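Local coordinates for protein AxyAgu115A (Amphibacillus xylanus NBRC 15112, PDB 6NPS) that probably releases glucuronic acid side groups from arabinoglucuronoxylan as an alpha-glucuronidase of glycoside hydrolase family 115, at residues 28-31 with 32-35; 119-122 with 123-127; 129-133 with 134-138; 164-168 with 169-173. The protein carries 3 engineered substitutions. All blocks are in the same frame, centred on the assembly; numbering follows the deposited sequence.

Contact 1 (28-31 with 32-35)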
loop_
_atom_site.group_PDB
_atom_site.type_symbol
_atom_site.label_atom_id
_atom_site.label_comp_id
_atom_site.label_asym_id
_atom_site.label_seq_id
_atom_site.Cartn_x
_atom_site.Cartn_y
_atom_site.Cartn_z
ATOM N N ALA A 28 -23.188 -60.321 30.238
ATOM C CA ALA A 28 -22.404 -59.369 29.467
ATOM C C ALA A 28 -22.594 -57.952 29.999
ATOM O O ALA A 28 -23.652 -57.610 30.531
ATOM C CB ALA A 28 -22.813 -59.423 27.992
ATOM N N LEU A 29 -21.549 -57.136 29.838
ATOM C CA LEU A 29 -21.618 -55.725 30.179
ATOM C C LEU A 29 -22.561 -55.010 29.232
ATOM O O LEU A 29 -22.566 -55.255 28.018
ATOM C CB LEU A 29 -20.228 -55.079 30.132
ATOM C CG LEU A 29 -19.309 -55.639 31.245
ATOM C CD1 LEU A 29 -17.806 -55.444 30.966
ATOM C CD2 LEU A 29 -19.677 -55.166 32.662
ATOM N N SER A 30 -23.360 -54.106 29.802
ATOM C CA SER A 30 -24.353 -53.374 29.025
ATOM C C SER A 30 -23.726 -52.659 27.834
ATOM O O SER A 30 -24.282 -52.661 26.725
ATOM C CB SER A 30 -25.045 -52.365 29.938
ATOM O OG SER A 30 -26.377 -52.160 29.527
ATOM N N GLY A 31 -22.577 -52.022 28.051
ATOM C CA GLY A 31 -21.931 -51.297 26.971
ATOM C C GLY A 31 -21.440 -52.212 25.857
ATOM O O GLY A 31 -21.453 -51.834 24.688
ATOM N N VAL A 32 -20.963 -53.411 26.214
ATOM C CA VAL A 32 -20.510 -54.377 25.216
ATOM C C VAL A 32 -21.685 -54.861 24.374
ATOM O O VAL A 32 -21.596 -54.925 23.144
ATOM C CB VAL A 32 -19.777 -55.534 25.912
ATOM C CG1 VAL A 32 -19.507 -56.675 24.920
ATOM C CG2 VAL A 32 -18.488 -55.018 26.541
ATOM N N ARG A 33 -22.818 -55.150 25.009
ATOM C CA ARG A 33 -24.015 -55.524 24.262
ATOM C C ARG A 33 -24.438 -54.419 23.294
ATOM O O ARG A 33 -24.793 -54.704 22.143
ATOM C CB ARG A 33 -25.148 -55.855 25.234
ATOM C CG ARG A 33 -25.967 -57.086 24.856
ATOM C CD ARG A 33 -26.476 -57.817 26.092
ATOM N NE ARG A 33 -27.013 -56.871 27.067
ATOM C CZ ARG A 33 -26.838 -56.958 28.386
ATOM N NH1 ARG A 33 -26.131 -57.959 28.902
ATOM N NH2 ARG A 33 -27.360 -56.035 29.187
ATOM N N LYS A 34 -24.368 -53.144 23.726
ATOM C CA LYS A 34 -24.704 -52.030 22.825
ATOM C C LYS A 34 -23.752 -51.941 21.632
ATOM O O LYS A 34 -24.173 -51.571 20.523
ATOM C CB LYS A 34 -24.696 -50.701 23.584
ATOM C CG LYS A 34 -25.721 -50.632 24.691
ATOM C CD LYS A 34 -25.584 -49.336 25.467
ATOM C CE LYS A 34 -26.465 -48.246 24.871
ATOM N NZ LYS A 34 -27.410 -47.711 25.902
ATOM N N ILE A 35 -22.453 -52.178 21.845
ATOM C CA ILE A 35 -21.518 -52.178 20.715
ATOM C C ILE A 35 -21.822 -53.363 19.788
ATOM O O ILE A 35 -21.804 -53.238 18.561
ATOM C CB ILE A 35 -20.071 -52.208 21.248
ATOM C CG1 ILE A 35 -19.743 -50.923 22.034
ATOM C CG2 ILE A 35 -19.067 -52.479 20.129
ATOM C CD1 ILE A 35 -19.736 -49.689 21.173
#
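Arg33 N donates to Leu29 O at 3.0 Å in a nearly straight bond, 168° at the hydrogen, and this is the first rung of the helix. Lys34 N to Ser30 O and Ile35 N to Gly31 O repeat it in the same i to i+4 pattern. The side chain of Arg33 then turns back along the helix start: bends at chi2 and at chi3 (45°) carry the guanidinium towards the chain that leads in. Its NH1 comes obliquely to within 3.0 Å of Ala28 O, and the same nitrogen makes a weak hydrogen bond to Glu25 O. One face of the group lies over Ser30 CA, 4.0 Å from NH2, while Ala28 CB sits 3.7 Å from NH1. A leucine in its place would probably leave Ala28 O and Glu25 O without the positive group now beside them and Ser30 without the flat cover above its CA. The turn starts helix 30-47, the helix of a beta-alpha-beta unit between strands 20-23 and 53-54, with Leu29 at the N-cap position. Lys34 CG bends over Ser30 O at 3.2 Å, and Ile35 CG1 is 3.3 Å from Gly31 O. Beyond them Ser30 OG is hydrogen-bonded to Glu237, with which Lys34 NZ forms a long, weak ion pair. On another side of the turn Leu29 CB meets Val32 CG2 at 4.0 Å, and both residues pack on helix 120-133 and on strand 64-69.

Contact 2 (119-122 with 123-127)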
loop_
_atom_site.group_PDB
_atom_site.type_symbol
_atom_site.label_atom_id
_atom_site.label_comp_id
_atom_site.label_asym_id
_atom_site.label_seq_id
_atom_site.Cartn_x
_atom_site.Cartn_y
_atom_site.Cartn_z
ATOM N N ASP A 119 -11.037 -57.005 28.970
ATOM C CA ASP A 119 -11.781 -56.050 29.790
ATOM C C ASP A 119 -12.828 -55.452 28.851
ATOM O O ASP A 119 -12.911 -55.836 27.681
ATOM C CB ASP A 119 -10.837 -55.003 30.417
ATOM C CG ASP A 119 -9.917 -54.286 29.345
ATOM O OD1 ASP A 119 -10.313 -54.173 28.162
ATOM O OD2 ASP A 119 -8.791 -53.826 29.684
ATOM N N LYS A 120 -13.616 -54.495 29.339
ATOM C CA LYS A 120 -14.708 -53.967 28.523
ATOM C C LYS A 120 -14.204 -53.400 27.190
ATOM O O LYS A 120 -14.726 -53.742 26.112
ATOM C CB LYS A 120 -15.470 -52.902 29.297
ATOM C CG LYS A 120 -16.360 -52.074 28.401
ATOM C CD LYS A 120 -17.504 -51.436 29.170
ATOM C CE LYS A 120 -17.006 -50.670 30.353
ATOM N NZ LYS A 120 -18.133 -50.129 31.172
ATOM N N ARG A 121 -13.201 -52.513 27.238
ATOM C CA ARG A 121 -12.778 -51.869 25.999
ATOM C C ARG A 121 -12.080 -52.855 25.051
ATOM O O ARG A 121 -12.206 -52.717 23.828
ATOM C CB ARG A 121 -11.878 -50.657 26.320
ATOM C CG ARG A 121 -12.642 -49.360 26.712
ATOM C CD ARG A 121 -11.660 -48.160 26.902
ATOM N NE ARG A 121 -10.741 -48.386 28.020
ATOM C CZ ARG A 121 -11.089 -48.197 29.290
ATOM N NH1 ARG A 121 -12.316 -47.764 29.582
ATOM N NH2 ARG A 121 -10.216 -48.440 30.269
ATOM N N GLY A 122 -11.349 -53.840 25.589
ATOM C CA GLY A 122 -10.807 -54.907 24.760
ATOM C C GLY A 122 -11.888 -55.647 23.993
ATOM O O GLY A 122 -11.708 -55.983 22.819
ATOM N N THR A 123 -13.012 -55.955 24.653
ATOM C CA THR A 123 -14.105 -56.605 23.932
ATOM C C THR A 123 -14.640 -55.696 22.849
ATOM O O THR A 123 -14.897 -56.135 21.718
ATOM C CB THR A 123 -15.229 -56.993 24.897
ATOM O OG1 THR A 123 -14.674 -57.656 26.043
ATOM C CG2 THR A 123 -16.243 -57.939 24.237
ATOM N N ILE A 124 -14.774 -54.406 23.163
ATOM C CA ILE A 124 -15.323 -53.463 22.194
ATOM C C ILE A 124 -14.429 -53.357 20.981
ATOM O O ILE A 124 -14.920 -53.322 19.839
ATOM C CB ILE A 124 -15.540 -52.093 22.863
ATOM C CG1 ILE A 124 -16.718 -52.232 23.836
ATOM C CG2 ILE A 124 -15.721 -51.014 21.798
ATOM C CD1 ILE A 124 -16.989 -50.971 24.737
ATOM N N TYR A 125 -13.103 -53.291 21.198
ATOM C CA TYR A 125 -12.167 -53.246 20.070
ATOM C C TYR A 125 -12.222 -54.526 19.239
ATOM O O TYR A 125 -12.052 -54.480 18.017
ATOM C CB TYR A 125 -10.737 -53.013 20.577
ATOM C CG TYR A 125 -10.578 -51.689 21.305
ATOM C CD1 TYR A 125 -11.415 -50.602 21.022
ATOM C CD2 TYR A 125 -9.574 -51.517 22.238
ATOM C CE1 TYR A 125 -11.266 -49.372 21.706
ATOM C CE2 TYR A 125 -9.418 -50.295 22.926
ATOM C CZ TYR A 125 -10.260 -49.242 22.665
ATOM O OH TYR A 125 -10.064 -48.072 23.373
ATOM N N GLY A 126 -12.475 -55.665 19.881
ATOM C CA GLY A 126 -12.542 -56.921 19.143
ATOM C C GLY A 126 -13.807 -57.029 18.307
ATOM O O GLY A 126 -13.778 -57.531 17.174
ATOM N N LEU A 127 -14.935 -56.564 18.858
ATOM C CA LEU A 127 -16.166 -56.440 18.078
ATOM C C LEU A 127 -15.960 -55.558 16.851
ATOM O O LEU A 127 -16.292 -55.949 15.726
ATOM C CB LEU A 127 -17.277 -55.897 18.963
ATOM C CG LEU A 127 -17.811 -56.989 19.892
ATOM C CD1 LEU A 127 -18.671 -56.375 20.985
ATOM C CD2 LEU A 127 -18.605 -58.088 19.145
#
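Tyr125 swings its ring back over the preceding turn because CG stands anti to its own carbonyl carbon, beside the backbone N (chi1 -62°), and this places one face against Arg121 O. The oxygen lies 3.2 Å above the ring plane, offset toward the rim. Arg121 O also accepts from Tyr125 N at 2.8 Å, so the ring roofs a carbonyl already in use. Arg121 and Tyr125 run side by side with Arg121 CD 3.9 Å from Tyr125 OH. Their guanidinium and ring planes are 57° apart, so the pair lies alongside without stacking. Arg121 instead spends its charge on Glu95 and Glu295, and Tyr125 OH is hydrogen-bonded to Gly210 O. Lys120 takes the other course: its CG is anti to the backbone N (chi1 165°), and the chain runs alongside Ile124, Lys120 CG to Ile124 CD1 3.9 Å, before NZ bonds to the carbonyls of Asp236 and Glu237. At the very start, Asp119 OD1 accepts from Gly122 N at 2.8 Å, while its OD2 takes the amide of Glu95. Asp119 O receives Thr123 N at 3.0 Å. Thr123 OG1 is equally near, 3.0 Å from Asp119 O, and is also hydrogen-bonded to Thr69 OG1. Ile124 N to Lys120 O and Gly126 N to Gly122 O continue the ladder of backbone bonds. The Asp119 side chain makes this an aspartate N-cap, a common way of opening a helix, here helix 120-133, which packs against helix 30-47.

Contact 3 (129-133 with 134-138)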
loop_
_atom_site.group_PDB
_atom_site.type_symbol
_atom_site.label_atom_id
_atom_site.label_comp_id
_atom_site.label_asym_id
_atom_site.label_seq_id
_atom_site.Cartn_x
_atom_site.Cartn_y
_atom_site.Cartn_z
ATOM N N HIS A 129 -13.207 -55.014 15.436
ATOM C CA HIS A 129 -12.308 -55.733 14.529
ATOM C C HIS A 129 -13.108 -56.591 13.553
ATOM O O HIS A 129 -12.771 -56.673 12.364
ATOM C CB HIS A 129 -11.325 -56.587 15.335
ATOM C CG HIS A 129 -10.163 -57.090 14.545
ATOM N ND1 HIS A 129 -9.092 -56.293 14.194
ATOM C CD2 HIS A 129 -9.889 -58.328 14.059
ATOM C CE1 HIS A 129 -8.210 -57.019 13.527
ATOM N NE2 HIS A 129 -8.676 -58.253 13.420
ATOM N N LEU A 130 -14.189 -57.225 14.024
ATOM C CA LEU A 130 -15.056 -57.934 13.083
ATOM C C LEU A 130 -15.586 -56.971 12.029
ATOM O O LEU A 130 -15.539 -57.250 10.820
ATOM C CB LEU A 130 -16.214 -58.610 13.828
ATOM C CG LEU A 130 -17.328 -59.162 12.914
ATOM C CD1 LEU A 130 -16.766 -60.100 11.789
ATOM C CD2 LEU A 130 -18.416 -59.905 13.748
ATOM N N SER A 131 -16.055 -55.802 12.480
ATOM C CA SER A 131 -16.532 -54.752 11.575
ATOM C C SER A 131 -15.484 -54.384 10.528
ATOM O O SER A 131 -15.789 -54.278 9.323
ATOM C CB SER A 131 -16.913 -53.547 12.442
ATOM O OG SER A 131 -17.949 -52.819 11.843
ATOM N N GLU A 132 -14.231 -54.270 10.971
ATOM C CA GLU A 132 -13.113 -53.956 10.079
ATOM C C GLU A 132 -12.879 -55.047 9.025
ATOM O O GLU A 132 -12.654 -54.740 7.854
ATOM C CB GLU A 132 -11.835 -53.724 10.887
ATOM C CG GLU A 132 -10.612 -53.414 10.037
ATOM C CD GLU A 132 -9.348 -53.278 10.864
ATOM O OE1 GLU A 132 -9.453 -52.931 12.059
ATOM O OE2 GLU A 132 -8.250 -53.516 10.317
ATOM N N LYS A 133 -12.931 -56.315 9.436
ATOM C CA LYS A 133 -12.778 -57.422 8.495
ATOM C C LYS A 133 -13.947 -57.533 7.521
ATOM O O LYS A 133 -13.776 -58.054 6.414
ATOM C CB LYS A 133 -12.585 -58.712 9.266
ATOM C CG LYS A 133 -11.143 -58.831 9.588
ATOM C CD LYS A 133 -10.800 -59.997 10.417
ATOM C CE LYS A 133 -9.339 -60.264 10.173
ATOM N NZ LYS A 133 -8.996 -60.346 8.699
ATOM N N LEU A 134 -15.124 -57.062 7.898
ATOM C CA LEU A 134 -16.217 -56.994 6.947
ATOM C C LEU A 134 -16.124 -55.778 6.060
ATOM O O LEU A 134 -17.025 -55.585 5.239
ATOM C CB LEU A 134 -17.557 -56.970 7.654
ATOM C CG LEU A 134 -17.804 -58.243 8.462
ATOM C CD1 LEU A 134 -19.097 -58.124 9.226
ATOM C CD2 LEU A 134 -17.846 -59.377 7.496
ATOM N N GLY A 135 -15.074 -54.963 6.205
ATOM C CA GLY A 135 -14.880 -53.830 5.309
ATOM C C GLY A 135 -15.559 -52.548 5.755
ATOM O O GLY A 135 -15.717 -51.630 4.948
ATOM N N VAL A 136 -15.958 -52.450 7.012
ATOM C CA VAL A 136 -16.705 -51.294 7.478
ATOM C C VAL A 136 -15.734 -50.269 8.051
ATOM O O VAL A 136 -14.909 -50.581 8.917
ATOM C CB VAL A 136 -17.762 -51.714 8.506
ATOM C CG1 VAL A 136 -18.512 -50.491 9.068
ATOM C CG2 VAL A 136 -18.710 -52.722 7.856
ATOM N N SER A 137 -15.832 -49.046 7.562
ATOM C CA SER A 137 -14.941 -47.998 8.009
ATOM C C SER A 137 -15.313 -47.508 9.410
ATOM O O SER A 137 -16.489 -47.496 9.775
ATOM C CB SER A 137 -15.002 -46.825 7.021
ATOM O OG SER A 137 -14.335 -45.716 7.580
ATOM N N PRO A 138 -14.330 -47.067 10.201
ATOM C CA PRO A 138 -14.639 -46.381 11.473
ATOM C C PRO A 138 -15.529 -45.156 11.322
ATOM O O PRO A 138 -16.080 -44.678 12.315
ATOM C CB PRO A 138 -13.253 -45.956 11.991
ATOM C CG PRO A 138 -12.275 -46.773 11.257
ATOM C CD PRO A 138 -12.879 -47.190 9.951
#
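Leu134 N closes the last regular turn on Leu130 O at 3.0 Å, and two further backbone bonds then end the helix. Val136 N reaches back to Ser131 O at 3.0 Å. Inside that loop Gly135 N approaches Glu132 O at 2.9 Å from well above the carbonyl plane, 67° out of it, rather than on a lone pair. Together with the positive phi of Gly135 (89°), these bonds make a Schellman motif, the C-terminal stop of helix 120-133. A side chain at Gly135 would jam against the carbonyl oxygen of Leu134, so these backbone angles call for glycine. The apolar contacts flank this turn. Leu130 CD1 and Leu134 CG meet at 3.9 Å as their side chains cross obliquely, and both lean on helix 30-47, through Val39 and Val43 respectively. Replacing Leu134 by a serine would probably open a gap beside Leu130 CD1 and take away the leucine branch that packs on Val43. Beyond the stop, Val136 folds back on Ser131: its CB is 3.3 Å from Ser131 O and 3.5 Å from Ser131 OG. That hydroxyl also makes a weak hydrogen bond to Arg207 of helix 195-207, on which Val136 packs.

Contact 4 (164-168 with 169-173)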
loop_
_atom_site.group_PDB
_atom_site.type_symbol
_atom_site.label_atom_id
_atom_site.label_comp_id
_atom_site.label_asym_id
_atom_site.label_seq_id
_atom_site.Cartn_x
_atom_site.Cartn_y
_atom_site.Cartn_z
ATOM N N LYS A 164 -2.403 -56.416 20.695
ATOM C CA LYS A 164 -1.373 -56.046 21.675
ATOM C C LYS A 164 -1.837 -54.855 22.520
ATOM O O LYS A 164 -2.655 -54.061 22.054
ATOM C CB LYS A 164 -0.056 -55.716 20.972
ATOM C CG LYS A 164 0.498 -56.851 20.126
ATOM C CD LYS A 164 1.696 -56.396 19.308
ATOM C CE LYS A 164 2.470 -57.581 18.755
ATOM N NZ LYS A 164 3.711 -57.847 19.534
ATOM N N GLU A 165 -1.336 -54.714 23.750
ATOM C CA GLU A 165 -1.778 -53.583 24.563
ATOM C C GLU A 165 -1.488 -52.287 23.805
ATOM O O GLU A 165 -0.472 -52.194 23.101
ATOM C CB GLU A 165 -1.069 -53.573 25.920
ATOM C CG GLU A 165 -1.693 -54.523 26.930
ATOM C CD GLU A 165 -0.975 -54.556 28.292
ATOM O OE1 GLU A 165 0.266 -54.420 28.344
ATOM O OE2 GLU A 165 -1.669 -54.707 29.315
ATOM N N PRO A 166 -2.365 -51.292 23.883
ATOM C CA PRO A 166 -2.102 -50.029 23.173
ATOM C C PRO A 166 -0.795 -49.384 23.621
ATOM O O PRO A 166 -0.460 -49.371 24.809
ATOM C CB PRO A 166 -3.315 -49.166 23.548
ATOM C CG PRO A 166 -4.439 -50.191 23.800
ATOM C CD PRO A 166 -3.732 -51.355 24.444
ATOM N N SER A 167 -0.065 -48.791 22.659
ATOM C CA SER A 167 1.230 -48.200 22.994
ATOM C C SER A 167 1.064 -47.004 23.933
ATOM O O SER A 167 1.924 -46.757 24.788
ATOM C CB SER A 167 1.974 -47.758 21.721
ATOM O OG SER A 167 1.984 -48.763 20.738
ATOM N N VAL A 168 -0.046 -46.272 23.826
ATOM C CA VAL A 168 -0.292 -45.134 24.704
ATOM C C VAL A 168 -1.518 -45.450 25.575
ATOM O O VAL A 168 -2.569 -45.871 25.073
ATOM C CB VAL A 168 -0.469 -43.809 23.918
ATOM C CG1 VAL A 168 -0.845 -42.643 24.900
ATOM C CG2 VAL A 168 0.808 -43.477 23.069
ATOM N N LYS A 169 -1.394 -45.226 26.880
ATOM C CA LYS A 169 -2.423 -45.721 27.804
ATOM C C LYS A 169 -3.777 -45.017 27.640
ATOM O O LYS A 169 -4.832 -45.682 27.645
ATOM C CB LYS A 169 -1.952 -45.592 29.240
ATOM C CG LYS A 169 -2.892 -46.367 30.201
ATOM C CD LYS A 169 -2.359 -46.350 31.641
ATOM C CE LYS A 169 -3.206 -47.246 32.554
ATOM N NZ LYS A 169 -2.790 -47.158 33.997
ATOM N N TYR A 170 -3.780 -43.682 27.511
ATOM C CA TYR A 170 -5.004 -42.899 27.312
ATOM C C TYR A 170 -4.912 -42.117 26.001
ATOM O O TYR A 170 -3.937 -41.390 25.781
ATOM C CB TYR A 170 -5.211 -41.932 28.465
ATOM C CG TYR A 170 -5.260 -42.629 29.815
ATOM C CD1 TYR A 170 -6.319 -43.489 30.137
ATOM C CD2 TYR A 170 -4.240 -42.458 30.764
ATOM C CE1 TYR A 170 -6.395 -44.086 31.359
ATOM C CE2 TYR A 170 -4.315 -43.089 32.022
ATOM C CZ TYR A 170 -5.397 -43.900 32.293
ATOM O OH TYR A 170 -5.517 -44.557 33.500
ATOM N N ARG A 171 -5.935 -42.246 25.147
ATOM C CA ARG A 171 -5.823 -41.833 23.735
ATOM C C ARG A 171 -7.154 -41.216 23.330
ATOM O O ARG A 171 -8.187 -41.891 23.412
ATOM C CB ARG A 171 -5.517 -43.025 22.788
ATOM C CG ARG A 171 -4.353 -43.969 23.152
ATOM C CD ARG A 171 -4.377 -45.291 22.311
ATOM N NE ARG A 171 -5.649 -46.009 22.421
ATOM C CZ ARG A 171 -6.038 -46.695 23.503
ATOM N NH1 ARG A 171 -5.226 -46.789 24.571
ATOM N NH2 ARG A 171 -7.215 -47.318 23.489
ATOM N N GLY A 172 -7.163 -39.956 22.904
ATOM C CA GLY A 172 -8.437 -39.408 22.476
ATOM C C GLY A 172 -8.351 -37.990 21.955
ATOM O O GLY A 172 -7.299 -37.524 21.506
ATOM N N PHE A 173 -9.487 -37.294 22.059
ATOM C CA PHE A 173 -9.590 -35.959 21.528
ATOM C C PHE A 173 -10.518 -35.083 22.381
ATOM O O PHE A 173 -11.235 -35.539 23.280
ATOM C CB PHE A 173 -10.043 -35.999 20.052
ATOM C CG PHE A 173 -11.418 -36.660 19.824
ATOM C CD1 PHE A 173 -12.619 -35.937 20.027
ATOM C CD2 PHE A 173 -11.505 -37.974 19.372
ATOM C CE1 PHE A 173 -13.871 -36.527 19.792
ATOM C CE2 PHE A 173 -12.758 -38.586 19.120
ATOM C CZ PHE A 173 -13.950 -37.858 19.333
#
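Lys169 closes the loop just after Val168, whose side chain reaches past it to the start of the strand. The lysine chain is extended beyond CG, and Lys169 CG lies 4.0 Å above the centre of the Tyr170 ring. Its carbonyl accepts from Asn211 ND2. Tyr170 begins the strand, and its carbonyl O rests 3.5 Å from Val168 CG1. Arg171 carries the contact. With CG beside the backbone N (chi1 -50°) and a bend at chi3, the chain curls back around Val168 O, which lies 3.2 Å from Arg171 CG. NH1 of Arg171 then donates to Val168 O at 2.9 Å and 160°. The oxygen lies within 4° of the guanidinium plane and is met nearly along its C=O axis, a bond that helps fix the rotation of the head group. Pro166 comes in over a face instead, its ring crossing the arginine chain at about a right angle. Its CB is 3.2 Å from Arg171 NH1 and its CG 3.6 Å from the same nitrogen. NH2 goes on to Lys209 O and to a salt bridge with Glu95, so loop, strand and neighbouring segments are tied through one guanidinium. Behind the loop, Ser167 and Val168 hold backbone bonds to the end of helix 458-469. This is consistent with the entry to the first strand of a TIM barrel, 170-174, which lies between parallel strands 212-214 and 446-450.

How the contacts relate
Contacts 1 and 2, with centres about 10 Å apart, are the first turns of two packed helices: Val32 CG1 meets Thr123 CG2 at 3.6 Å and Ile35 CG1 meets Ile124 CG1 at 3.8 Å. Contacts 2 and 3 are the start and the stop of one helix, their centres about 14 Å apart. Contact 4 lies about 13 Å from contact 2, centre to centre, and meets it where Tyr125 OH is 2.9 Å from Arg171 NH2. Glu95 ties the same two, bridging to Arg121 and Arg171. A glycerol, probably from crystallisation, lies about 4 Å from the Glu132 side chain in contact 3. Contact 4 is at the start of its strand, whereas TIM-barrel active sites lie at the strands' C-terminal ends.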